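Local coordinates for protein carbon monoxide dehydrogenase (Thermococcus sp. AM4, PDB 6T7J) that catalyses the oxidation of carbon monoxide to carbon dioxide, probably passing the electrons along its iron-sulfur clusters, at residues I24-E29 / Q353-K358; W36-E41 / M324-I329; G61-D66 / K74-A79; A98-H103 / S557-S562; R191-E196 / S223-W228. One frame throughout, in Å; residues are numbered along the deposited sequence.

Contact 1: residues I24-E29 / Q353-K358; sequences IEKAEE and QCYHTK
In the beta-alpha-beta unit formed by strand 336-339, helix 347-352 and strand 358-361, the loop leading into that last strand carries Tyr355, whose phenol end meets Lys26 of the N-terminal helix 20-30. The unit belongs to a parallel sheet with the strand order 3-2-1-4-5-6 of a Rossmann-like fold, so this small surface contact shows how the N-terminal helix is laid against such a fold. Only these two side chains touch across the segments, and they come from opposite directions. Tyr355 leaves its backbone toward the helix. Lys26 starts out with CG anti to the backbone N (chi1 -178°) and runs extended until its last torsion, which bends the ammonium group toward the tyrosine. That nitrogen has its stronger commitments elsewhere: a salt bridge to Glu30, one turn on in the same helix, and hydrogen bonds to the carbonyl oxygens of Ile330 and Arg403. Arg403 also makes a cation-pi contact with the Tyr355 ring. The two thus share a polar junction where helix 20-30, the end of helix 325-330 and two loops converge. Lys26 NZ lies in the plane of the ring, at its edge, 3.3 Å from Tyr355 OH and 4.0 Å from Tyr355 CE2.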
# COMPACT_ATOMS: atom_id res chain seq x y z
N ILE A 24 21.13 -27.95 8.27
CA ILE A 24 19.75 -28.42 8.23
C ILE A 24 19.62 -29.72 9.01
O ILE A 24 18.66 -29.93 9.77
CB ILE A 24 19.27 -28.57 6.77
CG1 ILE A 24 19.24 -27.21 6.09
CG2 ILE A 24 17.89 -29.21 6.72
CD1 ILE A 24 18.81 -27.27 4.65
N GLU A 25 20.60 -30.62 8.86
CA GLU A 25 20.54 -31.87 9.62
C GLU A 25 20.73 -31.64 11.11
O GLU A 25 20.11 -32.32 11.93
CB GLU A 25 21.59 -32.84 9.10
CG GLU A 25 21.60 -32.98 7.63
CD GLU A 25 22.82 -33.70 7.21
OE1 GLU A 25 23.25 -33.57 6.03
OE2 GLU A 25 23.31 -34.50 8.05
N LYS A 26 21.60 -30.69 11.48
CA LYS A 26 21.75 -30.34 12.89
C LYS A 26 20.45 -29.80 13.46
O LYS A 26 20.06 -30.15 14.58
CB LYS A 26 22.88 -29.33 13.06
CG LYS A 26 23.15 -28.93 14.50
CD LYS A 26 24.39 -28.07 14.62
CE LYS A 26 24.81 -27.91 16.07
NZ LYS A 26 23.75 -27.25 16.88
N ALA A 27 19.76 -28.94 12.70
CA ALA A 27 18.46 -28.45 13.13
C ALA A 27 17.47 -29.59 13.31
O ALA A 27 16.69 -29.60 14.27
CB ALA A 27 17.92 -27.44 12.12
N GLU A 28 17.49 -30.56 12.40
CA GLU A 28 16.58 -31.70 12.51
C GLU A 28 16.87 -32.50 13.78
O GLU A 28 15.95 -32.85 14.53
CB GLU A 28 16.70 -32.59 11.28
CG GLU A 28 16.20 -31.93 10.01
CD GLU A 28 15.59 -32.92 9.05
OE1 GLU A 28 15.69 -34.13 9.31
OE2 GLU A 28 15.02 -32.48 8.03
N GLU A 29 18.14 -32.82 14.03
CA GLU A 29 18.47 -33.62 15.20
C GLU A 29 18.22 -32.85 16.49
O GLU A 29 17.99 -33.45 17.54
CB GLU A 29 19.91 -34.12 15.13
CG GLU A 29 20.05 -35.48 14.44
CD GLU A 29 19.99 -36.65 15.41
OE1 GLU A 29 21.06 -37.09 15.88
OE2 GLU A 29 18.87 -37.13 15.70
N GLN A 353 15.93 -19.00 20.53
CA GLN A 353 15.53 -19.37 21.88
C GLN A 353 15.98 -20.78 22.26
O GLN A 353 15.89 -21.14 23.44
CB GLN A 353 14.02 -19.23 22.04
CG GLN A 353 13.60 -17.88 22.60
CD GLN A 353 12.14 -17.57 22.36
OE1 GLN A 353 11.48 -18.20 21.54
NE2 GLN A 353 11.62 -16.58 23.08
N CYS A 354 16.47 -21.57 21.31
CA CYS A 354 17.05 -22.86 21.63
C CYS A 354 18.56 -22.77 21.83
O CYS A 354 19.22 -23.81 22.00
CB CYS A 354 16.71 -23.89 20.55
SG CYS A 354 14.98 -24.41 20.56
N TYR A 355 19.12 -21.57 21.81
CA TYR A 355 20.52 -21.34 22.13
C TYR A 355 20.59 -20.19 23.13
O TYR A 355 19.61 -19.84 23.80
CB TYR A 355 21.33 -21.05 20.86
CG TYR A 355 21.29 -22.13 19.81
CD1 TYR A 355 20.25 -22.20 18.89
CD2 TYR A 355 22.30 -23.09 19.73
CE1 TYR A 355 20.22 -23.19 17.92
CE2 TYR A 355 22.27 -24.08 18.77
CZ TYR A 355 21.23 -24.13 17.87
OH TYR A 355 21.19 -25.11 16.92
N HIS A 356 21.77 -19.59 23.23
CA HIS A 356 21.96 -18.36 24.00
C HIS A 356 21.77 -17.11 23.15
O HIS A 356 21.70 -16.01 23.71
CB HIS A 356 23.37 -18.34 24.61
CG HIS A 356 24.47 -18.23 23.60
ND1 HIS A 356 24.42 -18.86 22.38
CD2 HIS A 356 25.65 -17.57 23.64
CE1 HIS A 356 25.52 -18.59 21.70
NE2 HIS A 356 26.28 -17.81 22.44
N THR A 357 21.67 -17.27 21.83
CA THR A 357 21.70 -16.14 20.90
C THR A 357 20.63 -15.11 21.22
O THR A 357 19.48 -15.46 21.50
CB THR A 357 21.52 -16.65 19.47
OG1 THR A 357 22.59 -17.56 19.14
CG2 THR A 357 21.51 -15.50 18.48
N LYS A 358 21.02 -13.84 21.18
CA LYS A 358 20.10 -12.73 21.39
C LYS A 358 19.78 -12.07 20.05
O LYS A 358 20.68 -11.67 19.31
CB LYS A 358 20.70 -11.70 22.35
CG LYS A 358 20.85 -12.22 23.77
CD LYS A 358 22.10 -11.66 24.43
CE LYS A 358 22.10 -11.91 25.93
NZ LYS A 358 20.98 -11.20 26.61

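Contact 2: residues W36-E41 / M324-I329; sequences WHRLLE and MQELAI
Arg38 and Glu326 make the polar half of this buried contact, a salt bridge between helix 35-42 and helix 325-330. Arg38 has CG anti to its carbonyl carbon and bends at chi3 (-64°), which brings the guanidinium to Glu326. Arg38 NH2 gives a fairly straight bond to Glu326 OE2 at 2.7 Å (158°), and Arg38 NH1 adds a weak, bent one to Glu326 OE2 at 3.1 Å. The oxygen lies in the guanidinium plane, but the donor NH2 sits above the carboxylate plane, the two groups being turned 55° apart. Glu326 OE1 meanwhile accepts from the backbone N of Ala35, and Arg38 NH2 also reaches the carbonyl of Val76 of the second subunit. With an alanine in place of Arg38, Glu326 OE2 would probably be left buried without its countercharge, and that carbonyl without this donor.

The apolar half is one touch between side chains crossing at about a right angle. Trp36 presents the far edge of its indole, CH2 lying 3.8 Å from Leu327 CD1, with the methyl near the ring plane.

Helix 325-330 lies in the connection from strand 318-320 to strand 336-339, the crossover characteristic of a Rossmann-like, doubly wound domain.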
# COMPACT_ATOMS: atom_id res chain seq x y z
N TRP A 36 12.77 -24.54 5.23
CA TRP A 36 12.47 -25.68 4.38
C TRP A 36 11.42 -26.59 5.01
O TRP A 36 10.49 -27.04 4.33
CB TRP A 36 13.76 -26.46 4.09
CG TRP A 36 14.74 -25.73 3.22
CD1 TRP A 36 14.74 -25.66 1.86
CD2 TRP A 36 15.89 -24.98 3.66
NE1 TRP A 36 15.81 -24.91 1.42
CE2 TRP A 36 16.53 -24.48 2.50
CE3 TRP A 36 16.43 -24.68 4.91
CZ2 TRP A 36 17.68 -23.70 2.56
CZ3 TRP A 36 17.57 -23.90 4.97
CH2 TRP A 36 18.18 -23.42 3.80
N HIS A 37 11.55 -26.88 6.31
CA HIS A 37 10.58 -27.72 7.00
C HIS A 37 9.19 -27.09 6.96
O HIS A 37 8.19 -27.79 6.72
CB HIS A 37 11.01 -27.96 8.44
CG HIS A 37 12.37 -28.56 8.58
ND1 HIS A 37 13.50 -27.79 8.80
CD2 HIS A 37 12.80 -29.84 8.53
CE1 HIS A 37 14.56 -28.58 8.87
NE2 HIS A 37 14.16 -29.83 8.71
N ARG A 38 9.10 -25.78 7.18
CA ARG A 38 7.80 -25.13 7.17
C ARG A 38 7.23 -25.02 5.76
O ARG A 38 6.01 -25.12 5.58
CB ARG A 38 7.90 -23.76 7.84
CG ARG A 38 8.30 -23.84 9.31
CD ARG A 38 8.24 -22.49 10.00
NE ARG A 38 9.21 -21.56 9.44
CZ ARG A 38 10.45 -21.41 9.90
NH1 ARG A 38 10.87 -22.13 10.93
NH2 ARG A 38 11.27 -20.54 9.32
N LEU A 39 8.09 -24.85 4.75
CA LEU A 39 7.63 -24.96 3.37
C LEU A 39 7.01 -26.33 3.11
O LEU A 39 5.95 -26.43 2.48
CB LEU A 39 8.79 -24.71 2.41
CG LEU A 39 8.48 -25.05 0.95
CD1 LEU A 39 7.44 -24.10 0.38
CD2 LEU A 39 9.74 -25.04 0.09
N LEU A 40 7.67 -27.39 3.58
CA LEU A 40 7.10 -28.73 3.45
C LEU A 40 5.76 -28.83 4.18
O LEU A 40 4.83 -29.49 3.70
CB LEU A 40 8.08 -29.78 3.98
CG LEU A 40 9.34 -30.03 3.14
CD1 LEU A 40 10.20 -31.11 3.77
CD2 LEU A 40 8.96 -30.39 1.71
N GLU A 41 5.66 -28.19 5.34
CA GLU A 41 4.40 -28.21 6.08
C GLU A 41 3.29 -27.46 5.34
O GLU A 41 2.11 -27.76 5.54
CB GLU A 41 4.59 -27.61 7.47
CG GLU A 41 5.43 -28.46 8.41
CD GLU A 41 5.15 -28.18 9.87
OE1 GLU A 41 4.08 -27.61 10.17
OE2 GLU A 41 6.00 -28.52 10.72
N MET A 324 19.86 -18.62 4.78
CA MET A 324 20.89 -19.08 5.71
C MET A 324 20.82 -18.41 7.07
O MET A 324 21.52 -18.86 7.99
CB MET A 324 22.28 -18.88 5.09
CG MET A 324 22.50 -19.67 3.81
SD MET A 324 24.04 -19.28 2.97
CE MET A 324 25.22 -20.11 4.04
N GLN A 325 20.00 -17.36 7.23
CA GLN A 325 19.98 -16.64 8.50
C GLN A 325 19.69 -17.58 9.67
O GLN A 325 20.47 -17.65 10.63
CB GLN A 325 18.96 -15.49 8.46
CG GLN A 325 17.55 -15.87 8.03
CD GLN A 325 16.65 -14.65 7.86
OE1 GLN A 325 16.22 -14.05 8.85
NE2 GLN A 325 16.38 -14.28 6.62
N GLU A 326 18.60 -18.35 9.58
CA GLU A 326 18.32 -19.38 10.57
C GLU A 326 19.54 -20.26 10.82
O GLU A 326 19.96 -20.46 11.96
CB GLU A 326 17.15 -20.25 10.11
CG GLU A 326 15.78 -19.77 10.53
CD GLU A 326 14.68 -20.53 9.83
OE1 GLU A 326 14.86 -20.84 8.63
OE2 GLU A 326 13.65 -20.82 10.47
N LEU A 327 20.13 -20.77 9.74
CA LEU A 327 21.26 -21.69 9.87
C LEU A 327 22.40 -21.06 10.65
O LEU A 327 23.12 -21.77 11.37
CB LEU A 327 21.73 -22.15 8.49
CG LEU A 327 20.66 -22.85 7.65
CD1 LEU A 327 21.13 -23.04 6.22
CD2 LEU A 327 20.29 -24.19 8.28
N ALA A 328 22.58 -19.74 10.54
CA ALA A 328 23.67 -19.09 11.25
C ALA A 328 23.50 -19.23 12.75
O ALA A 328 24.48 -19.39 13.48
CB ALA A 328 23.75 -17.61 10.85
N ILE A 329 22.26 -19.18 13.24
CA ILE A 329 22.02 -19.38 14.66
C ILE A 329 22.22 -20.85 15.03
O ILE A 329 22.56 -21.16 16.18
CB ILE A 329 20.60 -18.89 15.03
CG1 ILE A 329 20.37 -17.49 14.47
CG2 ILE A 329 20.40 -18.90 16.54
CD1 ILE A 329 18.95 -16.99 14.64

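Contact 3: residues G61-D66 / K74-A79; sequences GPCRID and KGVCGA. With SF4 (iron/sulfur cluster), chain D.
Cys63 and Val76 meet beside a [4Fe-4S] cluster, and their main link is an N-H...S hydrogen bond: Val76 N points almost straight at Cys63 SG, 3.1 Å away (164°). The sulfur is anti to its own carbonyl carbon (chi1 -77°), which turns it toward both this amide and the cluster.

Cluster contacts come from both segments. Cys77 SG binds FE1 of the cluster at 2.3 Å, while Cys63 SG lies 2.7 Å from its FE3; Cys55 and Cys58 belong to the same pocket. The type I turn from Gly75 to Gly78 wraps the chain round the inorganic core. Gly75 CA is 4.0 Å from cluster S4, and a beta carbon on this glycine would collide with that sulfide.

Apolar contacts add to this. Val76 CG2 rests 3.4 Å from Cys63 SG, and just past the strand Ile65 CD1 lies against the peptide between Lys74 and Gly75, 3.5 Å from Gly75 N. An alanine in place of Cys63 takes the sulfur away, which would probably leave FE3 without its nearby protein sulfur and the Val76 amide without an acceptor.

An amide proton directed at a cysteine sulfur probably draws off some of its negative charge, an effect by which protein backbones are thought to steady the reduced state of iron-sulfur clusters and tune their potential.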
# COMPACT_ATOMS: atom_id res chain seq x y z
N GLY A 61 -15.36 -10.81 -0.20
CA GLY A 61 -14.57 -11.97 -0.50
C GLY A 61 -14.37 -12.85 0.73
O GLY A 61 -15.09 -12.72 1.72
N PRO A 62 -13.38 -13.75 0.69
CA PRO A 62 -12.42 -13.96 -0.40
C PRO A 62 -13.08 -14.55 -1.65
O PRO A 62 -14.04 -15.31 -1.53
CB PRO A 62 -11.40 -14.94 0.19
CG PRO A 62 -11.70 -15.00 1.67
CD PRO A 62 -13.14 -14.69 1.80
N CYS A 63 -12.58 -14.19 -2.83
CA CYS A 63 -13.12 -14.70 -4.08
C CYS A 63 -12.04 -15.44 -4.85
O CYS A 63 -10.91 -14.96 -4.97
CB CYS A 63 -13.69 -13.58 -4.96
SG CYS A 63 -15.29 -12.89 -4.55
N ARG A 64 -12.42 -16.59 -5.39
CA ARG A 64 -11.57 -17.42 -6.24
C ARG A 64 -12.08 -17.37 -7.67
O ARG A 64 -13.29 -17.42 -7.91
CB ARG A 64 -11.60 -18.88 -5.79
CG ARG A 64 -10.86 -19.23 -4.54
CD ARG A 64 -11.57 -20.39 -3.88
NE ARG A 64 -10.73 -21.15 -2.96
CZ ARG A 64 -11.18 -22.13 -2.19
NH1 ARG A 64 -12.46 -22.47 -2.24
NH2 ARG A 64 -10.35 -22.77 -1.37
N ILE A 65 -11.16 -17.30 -8.62
CA ILE A 65 -11.50 -17.45 -10.03
C ILE A 65 -10.93 -18.78 -10.50
O ILE A 65 -9.72 -19.02 -10.37
CB ILE A 65 -10.96 -16.28 -10.89
CG1 ILE A 65 -11.50 -14.95 -10.36
CG2 ILE A 65 -11.37 -16.48 -12.34
CD1 ILE A 65 -12.98 -14.96 -10.04
N ASP A 66 -11.79 -19.64 -11.03
CA ASP A 66 -11.37 -20.94 -11.50
C ASP A 66 -10.84 -20.83 -12.92
O ASP A 66 -11.64 -20.64 -13.86
CB ASP A 66 -12.51 -21.94 -11.42
CG ASP A 66 -12.12 -23.31 -11.95
OD1 ASP A 66 -11.38 -24.03 -11.25
OD2 ASP A 66 -12.55 -23.66 -13.06
N LYS A 74 -15.99 -15.05 -12.08
CA LYS A 74 -15.95 -13.66 -11.66
C LYS A 74 -16.19 -13.57 -10.16
O LYS A 74 -16.95 -14.36 -9.59
CB LYS A 74 -16.98 -12.82 -12.41
CG LYS A 74 -16.58 -12.51 -13.84
CD LYS A 74 -17.69 -11.84 -14.60
CE LYS A 74 -17.13 -10.78 -15.50
NZ LYS A 74 -18.09 -9.70 -15.57
N GLY A 75 -15.53 -12.61 -9.52
CA GLY A 75 -15.72 -12.36 -8.11
C GLY A 75 -17.07 -11.72 -7.82
O GLY A 75 -17.85 -11.41 -8.71
N VAL A 76 -17.33 -11.52 -6.52
CA VAL A 76 -18.60 -10.94 -6.10
C VAL A 76 -18.79 -9.56 -6.73
O VAL A 76 -19.89 -9.20 -7.17
CB VAL A 76 -18.68 -10.88 -4.56
CG1 VAL A 76 -19.97 -10.21 -4.12
CG2 VAL A 76 -18.59 -12.27 -3.97
N CYS A 77 -17.71 -8.77 -6.79
CA CYS A 77 -17.73 -7.45 -7.41
C CYS A 77 -17.84 -7.50 -8.93
O CYS A 77 -18.13 -6.47 -9.54
CB CYS A 77 -16.46 -6.68 -7.03
SG CYS A 77 -14.98 -7.28 -7.87
N GLY A 78 -17.61 -8.66 -9.54
CA GLY A 78 -17.54 -8.77 -10.98
C GLY A 78 -16.14 -8.78 -11.55
O GLY A 78 -16.00 -8.78 -12.78
N ALA A 79 -15.11 -8.80 -10.71
CA ALA A 79 -13.74 -8.76 -11.21
C ALA A 79 -13.36 -10.08 -11.85
O ALA A 79 -13.48 -11.15 -11.23
CB ALA A 79 -12.76 -8.44 -10.08
FE1 SF4 D . -14.15 -8.05 -5.87
FE2 SF4 D . -11.84 -8.95 -4.72
FE3 SF4 D . -14.18 -10.44 -4.42
FE4 SF4 D . -13.75 -7.97 -3.27
S1 SF4 D . -12.63 -9.93 -2.80
S2 SF4 D . -15.68 -8.72 -4.30
S3 SF4 D . -12.56 -6.77 -4.81
S4 SF4 D . -13.05 -10.01 -6.38

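Contact 4: residues A98-H103 / S557-S562; sequences AAHSDH and SEKAVS
With chi1 at -89° and an extended second torsion, Lys559 sends CG and CD across the imidazole of His100 before chi3 (-62°) bends the chain away; His100, with CG anti to its carbonyl carbon, carries its ring to the lysine, and one face lies under the methylenes. The result is a CH-pi contact: Lys559 CG stands 3.7 Å from the centroid of the His100 ring, 19° off the normal. The next methylene is displaced to the rim, Lys559 CD lying 3.4 Å from His100 NE2. Ala99 CB meets the same methylene, Lys559 CD, at 3.7 Å, giving the aliphatic chain a second wall from helix 81-115. At the start of helix 558-569 Ser557 is the N-cap, its OG accepting from Ala560 N at 3.0 Å.

Past the bend, Lys559 NZ hydrogen-bonds Gln342 OE1, and the side chain comes within about 4 Å (nearest atoms) of the broken Fe4S4 cluster, whose pocket includes Ser557 and Lys559. His100 ND1 is hydrogen-bonded to Asp226 OD2, which helps to fix the rotation of the ring. Chemically the division is clear: the methylenes are guided by carbon and ring surface, leaving the amine to its polar partner Gln342 at the edge of the cluster pocket, consistent with a lysine that lines that site.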
# COMPACT_ATOMS: atom_id res chain seq x y z
N ALA A 98 7.70 0.58 -1.51
CA ALA A 98 7.58 1.19 -0.19
C ALA A 98 8.74 0.81 0.72
O ALA A 98 9.26 1.65 1.47
CB ALA A 98 6.25 0.78 0.45
N ALA A 99 9.16 -0.45 0.69
CA ALA A 99 10.32 -0.86 1.48
C ALA A 99 11.56 -0.07 1.08
O ALA A 99 12.26 0.49 1.94
CB ALA A 99 10.55 -2.36 1.33
N HIS A 100 11.84 -0.02 -0.22
CA HIS A 100 13.01 0.73 -0.67
C HIS A 100 12.89 2.21 -0.36
O HIS A 100 13.89 2.87 -0.02
CB HIS A 100 13.24 0.50 -2.17
CG HIS A 100 13.81 -0.84 -2.49
ND1 HIS A 100 13.54 -1.51 -3.67
CD2 HIS A 100 14.64 -1.65 -1.79
CE1 HIS A 100 14.17 -2.66 -3.67
NE2 HIS A 100 14.85 -2.78 -2.55
N SER A 101 11.67 2.75 -0.40
CA SER A 101 11.47 4.17 -0.14
C SER A 101 11.68 4.50 1.33
O SER A 101 12.24 5.55 1.65
CB SER A 101 10.08 4.59 -0.58
OG SER A 101 9.70 5.77 0.09
N ASP A 102 11.22 3.64 2.24
CA ASP A 102 11.44 3.88 3.66
C ASP A 102 12.92 3.76 4.01
O ASP A 102 13.44 4.52 4.83
CB ASP A 102 10.60 2.92 4.50
CG ASP A 102 9.44 3.62 5.19
OD1 ASP A 102 9.21 4.82 4.92
OD2 ASP A 102 8.76 2.97 6.02
N HIS A 103 13.61 2.79 3.39
CA HIS A 103 15.07 2.72 3.50
C HIS A 103 15.72 4.05 3.10
O HIS A 103 16.50 4.65 3.86
CB HIS A 103 15.56 1.56 2.62
CG HIS A 103 17.02 1.25 2.74
ND1 HIS A 103 17.91 2.07 3.40
CD2 HIS A 103 17.74 0.20 2.27
CE1 HIS A 103 19.12 1.53 3.33
NE2 HIS A 103 19.04 0.40 2.65
N SER A 557 10.78 -11.76 -2.61
CA SER A 557 10.24 -10.58 -1.96
C SER A 557 9.48 -9.69 -2.93
O SER A 557 9.68 -9.74 -4.15
CB SER A 557 11.37 -9.78 -1.30
OG SER A 557 12.09 -9.03 -2.26
N GLU A 558 8.61 -8.85 -2.37
CA GLU A 558 7.93 -7.83 -3.18
C GLU A 558 8.92 -6.78 -3.67
O GLU A 558 8.72 -6.18 -4.74
CB GLU A 558 6.80 -7.20 -2.36
CG GLU A 558 5.66 -8.16 -2.04
CD GLU A 558 4.80 -7.70 -0.87
OE1 GLU A 558 3.56 -7.67 -1.01
OE2 GLU A 558 5.37 -7.37 0.20
N LYS A 559 10.00 -6.55 -2.91
CA LYS A 559 11.09 -5.71 -3.39
C LYS A 559 11.65 -6.25 -4.70
O LYS A 559 11.96 -5.48 -5.61
CB LYS A 559 12.19 -5.62 -2.34
CG LYS A 559 12.02 -4.48 -1.35
CD LYS A 559 13.09 -4.52 -0.28
CE LYS A 559 13.01 -5.80 0.53
NZ LYS A 559 14.22 -6.01 1.37
N ALA A 560 11.80 -7.57 -4.81
CA ALA A 560 12.28 -8.17 -6.05
C ALA A 560 11.32 -7.92 -7.19
O ALA A 560 11.74 -7.72 -8.34
CB ALA A 560 12.52 -9.67 -5.86
N VAL A 561 10.01 -7.92 -6.91
CA VAL A 561 9.03 -7.63 -7.95
C VAL A 561 9.19 -6.19 -8.43
O VAL A 561 9.18 -5.93 -9.64
CB VAL A 561 7.61 -7.90 -7.43
CG1 VAL A 561 6.59 -7.62 -8.53
CG2 VAL A 561 7.49 -9.33 -6.94
N SER A 562 9.34 -5.25 -7.50
CA SER A 562 9.57 -3.86 -7.90
C SER A 562 10.85 -3.72 -8.72
O SER A 562 10.89 -2.99 -9.72
CB SER A 562 9.61 -2.95 -6.68
OG SER A 562 9.86 -1.61 -7.06

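Contact 5: residues R191-E196 / S223-W228; sequences RAIDRE and SLADGW
Ala225, on the long helix 212-242, fits its methyl group between two side chains on the first turn of helix 193-203. Ala225 CB lies 3.8 Å from Glu196 CG and 4.1 Å from Ile193 CG2, with Ile193 CA and Ala225 CA 5.3 Å apart. Ile193 lies alongside, its CD1 4.0 Å from the carbonyl oxygen of Ala225.

Glu196 is folded back on itself. With chi1 at -53° and chi2 at -56° the chain curls, so that CG faces the alanine while the carboxylate returns to Arg191, just ahead of the N-cap residue Ala192. There OE2 of Glu196 is held twice: Arg191 N, above the carboxylate plane, donates to it at 2.9 Å, and Arg191 NE at 3.1 Å along the syn lone pair. Arg191 NH1 reaches Glu196 OE1 at 3.3 Å, completing a side-on grip. The Arg195 guanidinium lies over one face of that of Arg191; salt bridges of Arg195 to Asp166 and Arg191 to Glu199 probably offset the closeness of the two positive groups.

Such close helix-helix packing, consistent with the small Ala225 where the backbones approach, occurs at a helix N terminus where the residue before the N-cap is salt-bridged to a glutamate in the first turn.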
# COMPACT_ATOMS: atom_id res chain seq x y z
N ARG A 191 6.05 10.84 -10.27
CA ARG A 191 5.95 12.21 -9.78
C ARG A 191 6.43 12.37 -8.34
O ARG A 191 7.27 13.23 -8.06
CB ARG A 191 4.49 12.69 -9.91
CG ARG A 191 3.92 12.53 -11.31
CD ARG A 191 2.42 12.31 -11.28
NE ARG A 191 2.06 11.04 -10.67
CZ ARG A 191 0.82 10.57 -10.59
NH1 ARG A 191 0.59 9.40 -10.01
NH2 ARG A 191 -0.19 11.26 -11.10
N ALA A 192 5.91 11.56 -7.42
CA ALA A 192 6.38 11.53 -6.05
C ALA A 192 6.20 10.12 -5.52
O ALA A 192 5.14 9.52 -5.72
CB ALA A 192 5.63 12.54 -5.17
N ILE A 193 7.23 9.60 -4.84
CA ILE A 193 7.31 8.16 -4.58
C ILE A 193 6.14 7.69 -3.72
O ILE A 193 5.38 6.78 -4.10
CB ILE A 193 8.65 7.81 -3.91
CG1 ILE A 193 9.81 8.52 -4.62
CG2 ILE A 193 8.86 6.33 -3.95
CD1 ILE A 193 11.16 8.31 -3.94
N ASP A 194 5.99 8.29 -2.54
CA ASP A 194 4.90 7.92 -1.64
C ASP A 194 3.55 8.07 -2.33
O ASP A 194 2.64 7.26 -2.08
CB ASP A 194 4.95 8.75 -0.37
CG ASP A 194 6.20 8.49 0.46
OD1 ASP A 194 6.95 7.55 0.12
OD2 ASP A 194 6.44 9.22 1.44
N ARG A 195 3.41 9.07 -3.20
CA ARG A 195 2.17 9.20 -3.96
C ARG A 195 1.96 8.01 -4.89
O ARG A 195 0.84 7.54 -5.06
CB ARG A 195 2.16 10.50 -4.76
CG ARG A 195 0.91 10.66 -5.61
CD ARG A 195 1.05 11.71 -6.68
NE ARG A 195 -0.21 11.88 -7.42
CZ ARG A 195 -0.47 12.90 -8.22
NH1 ARG A 195 -1.64 12.98 -8.84
NH2 ARG A 195 0.44 13.86 -8.40
N GLU A 196 3.03 7.52 -5.52
CA GLU A 196 2.89 6.36 -6.40
C GLU A 196 2.45 5.13 -5.62
O GLU A 196 1.54 4.39 -6.05
CB GLU A 196 4.20 6.09 -7.14
CG GLU A 196 4.78 7.28 -7.89
CD GLU A 196 3.81 7.89 -8.89
OE1 GLU A 196 2.93 7.17 -9.40
OE2 GLU A 196 3.94 9.10 -9.19
N SER A 223 7.38 1.40 -9.99
CA SER A 223 8.70 0.78 -10.03
C SER A 223 9.76 1.79 -10.45
O SER A 223 10.89 1.76 -9.95
CB SER A 223 8.68 -0.41 -10.97
OG SER A 223 8.76 0.02 -12.32
N LEU A 224 9.42 2.68 -11.38
CA LEU A 224 10.37 3.71 -11.78
C LEU A 224 10.63 4.69 -10.65
O LEU A 224 11.77 5.13 -10.45
CB LEU A 224 9.86 4.44 -13.03
CG LEU A 224 9.91 3.63 -14.32
CD1 LEU A 224 9.39 4.44 -15.50
CD2 LEU A 224 11.32 3.13 -14.59
N ALA A 225 9.58 5.05 -9.90
CA ALA A 225 9.79 5.86 -8.69
C ALA A 225 10.73 5.17 -7.72
O ALA A 225 11.50 5.84 -7.01
CB ALA A 225 8.45 6.15 -8.01
N ASP A 226 10.70 3.84 -7.66
CA ASP A 226 11.64 3.11 -6.82
C ASP A 226 13.06 3.19 -7.38
O ASP A 226 13.97 3.74 -6.75
CB ASP A 226 11.21 1.65 -6.66
CG ASP A 226 12.16 0.83 -5.79
OD1 ASP A 226 13.14 1.39 -5.25
OD2 ASP A 226 11.93 -0.39 -5.65
N GLY A 227 13.26 2.65 -8.58
CA GLY A 227 14.61 2.39 -9.06
C GLY A 227 15.40 3.65 -9.36
O GLY A 227 16.56 3.78 -8.95
N TRP A 228 14.79 4.59 -10.07
CA TRP A 228 15.48 5.79 -10.52
C TRP A 228 15.39 6.94 -9.53
O TRP A 228 15.78 8.06 -9.87
CB TRP A 228 14.93 6.22 -11.88
CG TRP A 228 15.47 5.40 -13.01
CD1 TRP A 228 14.84 4.37 -13.66
CD2 TRP A 228 16.76 5.52 -13.63
NE1 TRP A 228 15.66 3.85 -14.64
CE2 TRP A 228 16.84 4.54 -14.64
CE3 TRP A 228 17.85 6.37 -13.43
CZ2 TRP A 228 17.97 4.39 -15.44
CZ3 TRP A 228 18.97 6.22 -14.22
CH2 TRP A 228 19.02 5.24 -15.22

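Following the chain from its N terminus, helices 20-30 and 35-42 each pair with elements hundreds of residues later, so contact 2 (36-41 with 324-329) lies within the span of contact 1 (24-29 with 353-358); the two adjoin, and together fasten the N-terminal helices to the first Rossmann-like sheet region. Contact 3 closes a short loop round its cluster, inside both spans and finished before contact 4 opens. Contact 4 crosses contacts 1 and 2, tying helix 81-115 to helix 558-569 of the second parallel-sheet region. Contact 5 falls within the spans of contacts 1, 2 and 4, binding neighbouring helices; it touches contact 4. Contacts 2 to 5 all reach the second subunit.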